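Local coordinates for uncharacterized protein (Bacteroides ovatus, PDB 4FS7) that is of unknown function but, as an extracellular leucine-rich repeat protein of the BspA type, probably binds other proteins, at residues A[147-153]-A[169-173]; A[175-181]-A[198-204]; A[5-11]-A[22-26]. All blocks are in the same frame, centred on the assembly; numbering follows the deposited sequence. Where two conformers were deposited one is given.

In the fold
From the N terminus, interaction 3 comes first: segment 22-26 returns beside 5-11 and closes the hairpin of strands 9-13 and 19-25, part of the mixed sheet at the start of the chain. Interaction 1 follows within the BspA-type repeats, where 169-173 packs against 147-153 one coil earlier, with 15 residues between them. Interaction 2 opens just after it and joins 175-181, in the same coil as 169-173, to 198-204 of the coil after. The three close in series; none encloses or crosses another. Interactions 1 and 2 touch directly, Leu169 and Ile153 packing on Leu176, Leu180 and Phe181, whereas interaction 3 lies about 23 Å from interaction 1 and 26 Å from interaction 2, nearest atoms.

Interaction 1: A[147-153]-A[169-173]; sequences PEGVTVI and LPDSM
Two successive coils of the BspA-type leucine-rich repeat solenoid stack here through matching proline-led turns. Pro147 to Val150 forms a type I beta turn, closed by Val150 N to Pro147 O (3.1 Å); Pro170 to Met173 repeats it, with Met173 N to Pro170 O also 3.1 Å. The turns are staggered by one residue, so that Glu148 CA lies 4.7 Å from Pro170 CA and Thr151 CA 6.6 Å from Met173 CA. The rigid, apolar Pro170 ring is one bump: its CG sits 3.6 Å from Pro147 O, 3.5 Å from Val150 O and 4.0 Å from Val150 CB, filling the hollow of the first turn. The flexible side chain of selenomethionine Met173 (t, t, m) supplies a second, curling back so that CE lies 3.8 Å from Ile153 CG1 and 3.8 Å from Val150 O. Ile153 (m, t) points inward between the coils, its CD1 3.8 Å from Leu169 CD2 and 4.2 Å from Pro170 CD. At the solvent edge, water spans the gap beside the small Ser172: one molecule links Glu148 O (2.8 Å) to Ser172 N (3.0 Å), a second links Glu148 O to Ser172 OG, and a third lies 2.8 Å from both Val150 O and Ser172 OG.

Interaction 2: A[175-181]-A[198-204]; sequences TLHNGLF and IIRDYCF
Adjacent coils of the leucine-rich repeat solenoid run side by side in parallel, each a two-residue strand followed by a type II turn, His177 to Leu180 and Arg200 to Cys203. Thr175 pairs with Ile198 and Leu176 with Ile199 (CA-CA 4.7 and 4.9 Å). The backbone ladder comprises Leu176 N to Ile198 O (3.0 Å), Arg200 N to Leu176 O (3.0 Å), Gly179 N to Asp201 O (2.9 Å) and Phe181 N to Cys203 O (2.8 Å), so pairing continues past the strands. Gly179 suits its turn position: phi is 65°, and a CB would crowd Asn178 OD1. Weaker CA-H...O contacts join Asn178 CA to Asp201 O (3.2 Å) and Gly179 CA to Tyr202 O (3.4 Å). Among apolar groups, Leu176 (m, t) meets Cys203 SG through CB (3.7 Å) and Phe204 CZ through CD1 (4.0 Å); compact Cys203 also fits against Leu180, SG to CB 3.9 Å. Phe181 and Phe204, both m, lie nearly parallel (13°) but slid apart, centroids 5.6 Å. On the polar side, the long Arg200 arm sets NH1 over one face of the His177 ring, 3.6 Å from NE2, and packs against Thr175 CG2; a water joins its NH1 (2.9 Å) to Asn178 N (3.0 Å). Strand 175-176 is one edge of its parallel sheet, though beyond it Asn178 and Leu180 bond to Glu156 and Phe158 of the preceding coil; 198-199 pairs onward with strand 221-222.

Interaction 3: A[5-11]-A[22-26]; sequences VIDEITY and VSGLR
A salt bridge fastens the exposed end of this antiparallel beta hairpin: Glu8 OE2 lies 3.0 Å from Arg26 NH2, and Arg26 NE donates to Glu8 OE1 at 3.1 Å. Both long side chains can reach across the strand edge while staying solvated. Beside them the backbone bond Arg26 N to Glu8 O (2.8 Å) begins the ladder, which continues with Thr10 N to Gly24 O (2.9 Å) and Ser23 N to Thr10 O (2.8 Å). Ser23 and Gly24 both face Thr10, a classic beta bulge that shifts the register by one, so Ile9 pairs with Leu25 (CA-CA 4.5 Å) and Tyr11 with Val22. At the bulge, the small hydroxyls of Thr10 and Ser23 hydrogen bond to each other, OG1 to OG 2.9 Å; Ser23 OG also bonds to Asn12 OD1. Gly24 adopts phi/psi 155/-168, where a CB would jam against the preceding carbonyl and lie 3.3 Å from Thr10 OG1. The strands 9-11 and 22-25 meet at 147°, with axes 4.5 Å apart. Ile6 to Ile9 forms a type II' turn with Asp7 at positive phi, leading the chain back from strand 4-6. Ile9, Tyr11, Val22 and Leu25 share the apolar face, which is covered by Val44, Val50 and Val59. On it Ile9 CG2 touches Val22 CG1 (3.8 Å), Ile9 CG1 meets Leu25 CD2 (4.2 Å), and Tyr11 CE1 packs on Val22 CG2 (3.9 Å).

Interaction 1: A[147-153]-A[169-173]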
# COMPACT_ATOMS: atom_id res chain seq x y z
N PRO A 147 19.60 -4.70 -6.04
CA PRO A 147 20.94 -4.14 -6.06
C PRO A 147 20.98 -2.65 -5.69
O PRO A 147 20.03 -1.89 -5.98
CB PRO A 147 21.38 -4.39 -7.52
CG PRO A 147 20.68 -5.59 -7.93
CD PRO A 147 19.33 -5.45 -7.29
N GLU A 148 22.08 -2.23 -5.07
CA GLU A 148 22.22 -0.88 -4.50
C GLU A 148 22.05 0.22 -5.52
O GLU A 148 21.67 1.32 -5.19
CB GLU A 148 23.58 -0.74 -3.77
CG GLU A 148 24.83 -0.60 -4.65
CD GLU A 148 26.14 -0.57 -3.85
OE1 GLU A 148 26.32 0.33 -2.98
OE2 GLU A 148 26.97 -1.47 -4.11
N GLY A 149 22.40 -0.07 -6.77
CA GLY A 149 22.32 0.91 -7.82
C GLY A 149 21.00 1.09 -8.51
O GLY A 149 20.92 1.90 -9.42
N VAL A 150 19.98 0.31 -8.11
CA VAL A 150 18.67 0.49 -8.68
C VAL A 150 18.10 1.81 -8.20
O VAL A 150 17.97 2.01 -6.97
CB VAL A 150 17.75 -0.69 -8.36
CG1 VAL A 150 16.29 -0.34 -8.70
CG2 VAL A 150 18.23 -1.92 -9.07
N THR A 151 17.78 2.73 -9.11
CA THR A 151 17.31 4.06 -8.78
C THR A 151 15.81 4.25 -8.93
O THR A 151 15.27 5.24 -8.44
CB THR A 151 18.03 5.12 -9.62
OG1 THR A 151 17.77 4.90 -11.00
CG2 THR A 151 19.56 5.11 -9.36
N VAL A 152 15.15 3.33 -9.62
CA VAL A 152 13.69 3.38 -9.84
C VAL A 152 13.11 2.00 -9.73
O VAL A 152 13.63 1.07 -10.36
CB VAL A 152 13.27 3.85 -11.22
CG1 VAL A 152 11.78 4.20 -11.13
CG2 VAL A 152 14.08 5.01 -11.73
N ILE A 153 12.00 1.87 -8.99
CA ILE A 153 11.20 0.69 -8.98
C ILE A 153 9.79 1.12 -9.23
O ILE A 153 9.22 1.91 -8.45
CB ILE A 153 11.31 -0.13 -7.67
CG1 ILE A 153 12.75 -0.51 -7.36
CG2 ILE A 153 10.44 -1.39 -7.77
CD1 ILE A 153 12.91 -1.14 -5.97
N LEU A 169 15.43 -3.43 -0.18
CA LEU A 169 15.34 -2.27 -1.06
C LEU A 169 16.67 -1.54 -1.10
O LEU A 169 17.44 -1.63 -0.15
CB LEU A 169 14.25 -1.31 -0.59
CG LEU A 169 12.81 -1.80 -0.76
CD1 LEU A 169 11.85 -0.96 0.07
CD2 LEU A 169 12.42 -1.77 -2.25
N PRO A 170 16.97 -0.80 -2.18
CA PRO A 170 18.20 -0.01 -2.19
C PRO A 170 18.14 1.04 -1.09
O PRO A 170 17.15 1.77 -0.95
CB PRO A 170 18.17 0.65 -3.58
CG PRO A 170 17.25 -0.19 -4.39
CD PRO A 170 16.20 -0.64 -3.42
N ASP A 171 19.21 1.12 -0.32
CA ASP A 171 19.22 2.03 0.79
C ASP A 171 19.17 3.50 0.43
O ASP A 171 18.79 4.33 1.26
CB ASP A 171 20.42 1.76 1.69
CG ASP A 171 20.26 2.33 3.07
OD1 ASP A 171 19.19 2.14 3.76
OD2 ASP A 171 21.21 3.01 3.46
N SER A 172 19.50 3.86 -0.80
CA SER A 172 19.43 5.22 -1.25
C SER A 172 18.07 5.67 -1.71
O SER A 172 17.86 6.86 -2.02
CB SER A 172 20.40 5.44 -2.44
OG SER A 172 20.01 4.64 -3.56
N MSE A 173 17.12 4.74 -1.81
CA MSE A 173 15.81 5.05 -2.39
C MSE A 173 15.04 6.02 -1.46
O MSE A 173 15.01 5.84 -0.25
CB MSE A 173 15.03 3.76 -2.62
CG MSE A 173 13.70 3.99 -3.34
SE MSE A 173 13.10 2.42 -4.26
CE MSE A 173 14.46 2.38 -5.66
O HOH W 1 21.34 2.23 -2.57
O HOH W 2 21.93 4.02 -5.76
O HOH W 3 17.70 4.02 -5.09

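Interaction 2: A[175-181]-A[198-204]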
# COMPACT_ATOMS: atom_id res chain seq x y z
N THR A 175 11.65 7.34 -2.48
CA THR A 175 10.22 7.25 -2.73
C THR A 175 9.84 5.81 -3.08
O THR A 175 10.48 5.19 -3.92
CB THR A 175 9.81 8.14 -3.92
OG1 THR A 175 10.21 9.49 -3.68
CG2 THR A 175 8.32 8.06 -4.20
N LEU A 176 8.83 5.27 -2.40
CA LEU A 176 8.23 3.99 -2.76
C LEU A 176 6.98 4.24 -3.58
O LEU A 176 6.07 4.96 -3.14
CB LEU A 176 7.92 3.08 -1.55
CG LEU A 176 9.07 2.76 -0.60
CD1 LEU A 176 8.68 1.74 0.45
CD2 LEU A 176 10.32 2.36 -1.39
N HIS A 177 6.96 3.70 -4.79
CA HIS A 177 5.89 3.95 -5.74
C HIS A 177 4.57 3.29 -5.39
O HIS A 177 4.49 2.38 -4.56
CB HIS A 177 6.35 3.55 -7.15
CG HIS A 177 7.27 4.55 -7.78
ND1 HIS A 177 7.27 4.79 -9.14
CD2 HIS A 177 8.26 5.32 -7.26
CE1 HIS A 177 8.20 5.70 -9.42
NE2 HIS A 177 8.81 6.04 -8.31
N ASN A 178 3.54 3.80 -6.04
CA ASN A 178 2.18 3.35 -5.77
C ASN A 178 2.06 1.80 -5.86
O ASN A 178 2.51 1.17 -6.81
CB ASN A 178 1.26 4.09 -6.76
CG ASN A 178 -0.19 3.67 -6.69
OD1 ASN A 178 -0.50 2.49 -6.65
ND2 ASN A 178 -1.08 4.63 -6.66
N GLY A 179 1.46 1.21 -4.82
CA GLY A 179 1.12 -0.20 -4.86
C GLY A 179 2.30 -1.14 -4.94
O GLY A 179 2.09 -2.32 -5.23
N LEU A 180 3.50 -0.68 -4.58
CA LEU A 180 4.70 -1.49 -4.79
C LEU A 180 4.63 -2.88 -4.24
O LEU A 180 5.05 -3.85 -4.91
CB LEU A 180 5.87 -0.78 -4.15
CG LEU A 180 7.25 -1.38 -4.33
CD1 LEU A 180 7.59 -1.59 -5.79
CD2 LEU A 180 8.29 -0.45 -3.67
N PHE A 181 4.10 -3.03 -3.01
CA PHE A 181 3.96 -4.32 -2.36
C PHE A 181 2.48 -4.68 -2.07
O PHE A 181 2.18 -5.46 -1.17
CB PHE A 181 4.76 -4.38 -1.05
CG PHE A 181 6.23 -4.20 -1.26
CD1 PHE A 181 6.97 -5.21 -1.83
CD2 PHE A 181 6.88 -3.02 -0.96
CE1 PHE A 181 8.29 -5.07 -2.06
CE2 PHE A 181 8.22 -2.89 -1.17
CZ PHE A 181 8.92 -3.91 -1.73
N ILE A 198 9.08 9.40 1.16
CA ILE A 198 7.68 9.27 0.71
C ILE A 198 7.30 7.82 0.49
O ILE A 198 8.04 7.10 -0.19
CB ILE A 198 7.51 10.06 -0.65
CG1 ILE A 198 7.74 11.55 -0.44
CG2 ILE A 198 6.16 9.75 -1.30
CD1 ILE A 198 7.90 12.32 -1.75
N ILE A 199 6.15 7.42 1.01
CA ILE A 199 5.49 6.15 0.66
C ILE A 199 4.20 6.54 -0.05
O ILE A 199 3.33 7.20 0.55
CB ILE A 199 5.22 5.27 1.90
CG1 ILE A 199 6.53 4.83 2.53
CG2 ILE A 199 4.32 4.10 1.53
CD1 ILE A 199 6.40 4.11 3.88
N ARG A 200 4.08 6.15 -1.31
CA ARG A 200 2.93 6.52 -2.12
C ARG A 200 1.72 5.65 -1.87
O ARG A 200 1.75 4.69 -1.10
CB ARG A 200 3.33 6.55 -3.60
CG ARG A 200 4.29 7.69 -3.93
CD ARG A 200 4.44 7.87 -5.43
NE ARG A 200 5.28 9.01 -5.79
CZ ARG A 200 5.95 9.13 -6.96
NH1 ARG A 200 5.91 8.14 -7.85
NH2 ARG A 200 6.71 10.21 -7.20
N ASP A 201 0.64 5.98 -2.56
CA ASP A 201 -0.66 5.35 -2.33
C ASP A 201 -0.59 3.85 -2.46
O ASP A 201 0.08 3.33 -3.36
CB ASP A 201 -1.71 5.86 -3.34
CG ASP A 201 -1.96 7.35 -3.34
OD1 ASP A 201 -1.56 8.06 -2.45
OD2 ASP A 201 -2.65 7.82 -4.28
N TYR A 202 -1.32 3.10 -1.62
CA TYR A 202 -1.49 1.67 -1.71
C TYR A 202 -0.21 0.88 -1.54
O TYR A 202 -0.26 -0.32 -1.75
CB TYR A 202 -2.16 1.29 -3.04
CG TYR A 202 -3.55 1.85 -3.18
CD1 TYR A 202 -4.65 1.26 -2.57
CD2 TYR A 202 -3.74 2.97 -3.91
CE1 TYR A 202 -5.93 1.80 -2.73
CE2 TYR A 202 -5.03 3.55 -4.05
CZ TYR A 202 -6.10 2.96 -3.43
OH TYR A 202 -7.35 3.52 -3.58
N CYS A 203 0.89 1.48 -1.08
CA CYS A 203 2.18 0.78 -1.16
C CYS A 203 2.16 -0.60 -0.49
O CYS A 203 2.70 -1.56 -1.04
CB CYS A 203 3.27 1.68 -0.59
SG CYS A 203 4.92 1.09 -0.84
N PHE A 204 1.59 -0.66 0.73
CA PHE A 204 1.54 -1.88 1.51
C PHE A 204 0.10 -2.33 1.73
O PHE A 204 -0.15 -3.16 2.59
CB PHE A 204 2.28 -1.75 2.85
CG PHE A 204 3.72 -1.40 2.70
CD1 PHE A 204 4.65 -2.41 2.42
CD2 PHE A 204 4.16 -0.11 2.82
CE1 PHE A 204 5.97 -2.14 2.27
CE2 PHE A 204 5.52 0.17 2.67
CZ PHE A 204 6.41 -0.86 2.44
O HOH W 4 8.79 11.31 -5.25
O HOH W 5 3.98 5.97 -8.01

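Interaction 3: A[5-11]-A[22-26]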
# COMPACT_ATOMS: atom_id res chain seq x y z
N VAL A 5 14.05 -19.32 -37.80
CA VAL A 5 13.93 -20.27 -36.69
C VAL A 5 15.19 -21.13 -36.64
O VAL A 5 15.67 -21.57 -37.69
CB VAL A 5 12.72 -21.22 -36.87
CG1 VAL A 5 12.52 -22.12 -35.65
CG2 VAL A 5 11.45 -20.42 -37.23
N ILE A 6 15.73 -21.33 -35.44
CA ILE A 6 16.80 -22.31 -35.20
C ILE A 6 16.37 -23.19 -34.03
O ILE A 6 16.05 -22.65 -32.97
CB ILE A 6 18.16 -21.66 -34.89
CG1 ILE A 6 18.58 -20.74 -36.03
CG2 ILE A 6 19.22 -22.72 -34.56
CD1 ILE A 6 18.92 -21.42 -37.34
N ASP A 7 16.32 -24.51 -34.23
CA ASP A 7 15.81 -25.43 -33.23
C ASP A 7 14.42 -24.94 -32.77
O ASP A 7 13.52 -24.74 -33.62
CB ASP A 7 16.83 -25.64 -32.10
CG ASP A 7 18.16 -26.22 -32.62
OD1 ASP A 7 18.10 -27.15 -33.45
OD2 ASP A 7 19.25 -25.74 -32.24
N GLU A 8 14.23 -24.73 -31.47
CA GLU A 8 12.91 -24.39 -30.95
C GLU A 8 12.64 -22.89 -30.88
O GLU A 8 11.57 -22.48 -30.44
CB GLU A 8 12.71 -25.01 -29.55
CG GLU A 8 12.81 -26.54 -29.51
CD GLU A 8 11.71 -27.24 -30.32
OE1 GLU A 8 10.57 -26.71 -30.40
OE2 GLU A 8 11.99 -28.33 -30.87
N ILE A 9 13.55 -22.05 -31.36
CA ILE A 9 13.52 -20.61 -31.06
C ILE A 9 13.43 -19.78 -32.33
O ILE A 9 14.08 -20.12 -33.35
CB ILE A 9 14.77 -20.20 -30.26
CG1 ILE A 9 14.82 -21.03 -28.97
CG2 ILE A 9 14.74 -18.67 -29.92
CD1 ILE A 9 16.11 -20.92 -28.21
N THR A 10 12.64 -18.72 -32.30
CA THR A 10 12.52 -17.80 -33.41
C THR A 10 13.29 -16.50 -33.15
O THR A 10 13.42 -16.08 -31.99
CB THR A 10 11.05 -17.49 -33.82
OG1 THR A 10 10.43 -16.62 -32.84
CG2 THR A 10 10.27 -18.78 -33.95
N TYR A 11 13.77 -15.88 -34.22
CA TYR A 11 14.66 -14.75 -34.19
C TYR A 11 14.20 -13.68 -35.15
O TYR A 11 13.68 -13.99 -36.25
CB TYR A 11 16.11 -15.16 -34.54
CG TYR A 11 16.68 -16.18 -33.58
CD1 TYR A 11 17.33 -15.74 -32.43
CD2 TYR A 11 16.53 -17.55 -33.76
CE1 TYR A 11 17.83 -16.62 -31.52
CE2 TYR A 11 17.07 -18.44 -32.87
CZ TYR A 11 17.68 -17.97 -31.70
OH TYR A 11 18.17 -18.91 -30.80
N VAL A 22 15.87 -12.66 -29.82
CA VAL A 22 14.92 -13.76 -29.66
C VAL A 22 13.51 -13.19 -29.73
O VAL A 22 13.17 -12.25 -29.01
CB VAL A 22 15.09 -14.42 -28.28
CG1 VAL A 22 13.99 -15.50 -28.03
CG2 VAL A 22 16.48 -15.05 -28.18
N SER A 23 12.71 -13.71 -30.64
CA SER A 23 11.37 -13.21 -30.84
C SER A 23 10.28 -14.16 -30.38
O SER A 23 9.10 -13.77 -30.38
CB SER A 23 11.18 -12.77 -32.27
OG SER A 23 11.27 -13.88 -33.12
N GLY A 24 10.62 -15.35 -29.94
CA GLY A 24 9.60 -16.29 -29.51
C GLY A 24 10.08 -17.72 -29.61
O GLY A 24 11.26 -18.00 -29.83
N LEU A 25 9.12 -18.63 -29.46
CA LEU A 25 9.30 -20.05 -29.64
C LEU A 25 8.55 -20.53 -30.86
O LEU A 25 7.55 -19.96 -31.25
CB LEU A 25 8.76 -20.84 -28.45
CG LEU A 25 9.55 -20.73 -27.16
CD1 LEU A 25 8.82 -21.45 -26.04
CD2 LEU A 25 10.95 -21.30 -27.37
N ARG A 26 9.09 -21.59 -31.46
CA ARG A 26 8.39 -22.37 -32.45
C ARG A 26 7.01 -22.77 -31.90
O ARG A 26 6.88 -23.26 -30.77
CB ARG A 26 9.24 -23.60 -32.78
CG ARG A 26 8.76 -24.43 -33.91
CD ARG A 26 9.85 -25.38 -34.34
NE ARG A 26 9.95 -26.54 -33.45
CZ ARG A 26 9.79 -27.82 -33.82
NH1 ARG A 26 9.54 -28.14 -35.08
NH2 ARG A 26 9.90 -28.79 -32.91
O HOH W 6 7.62 -16.89 -32.51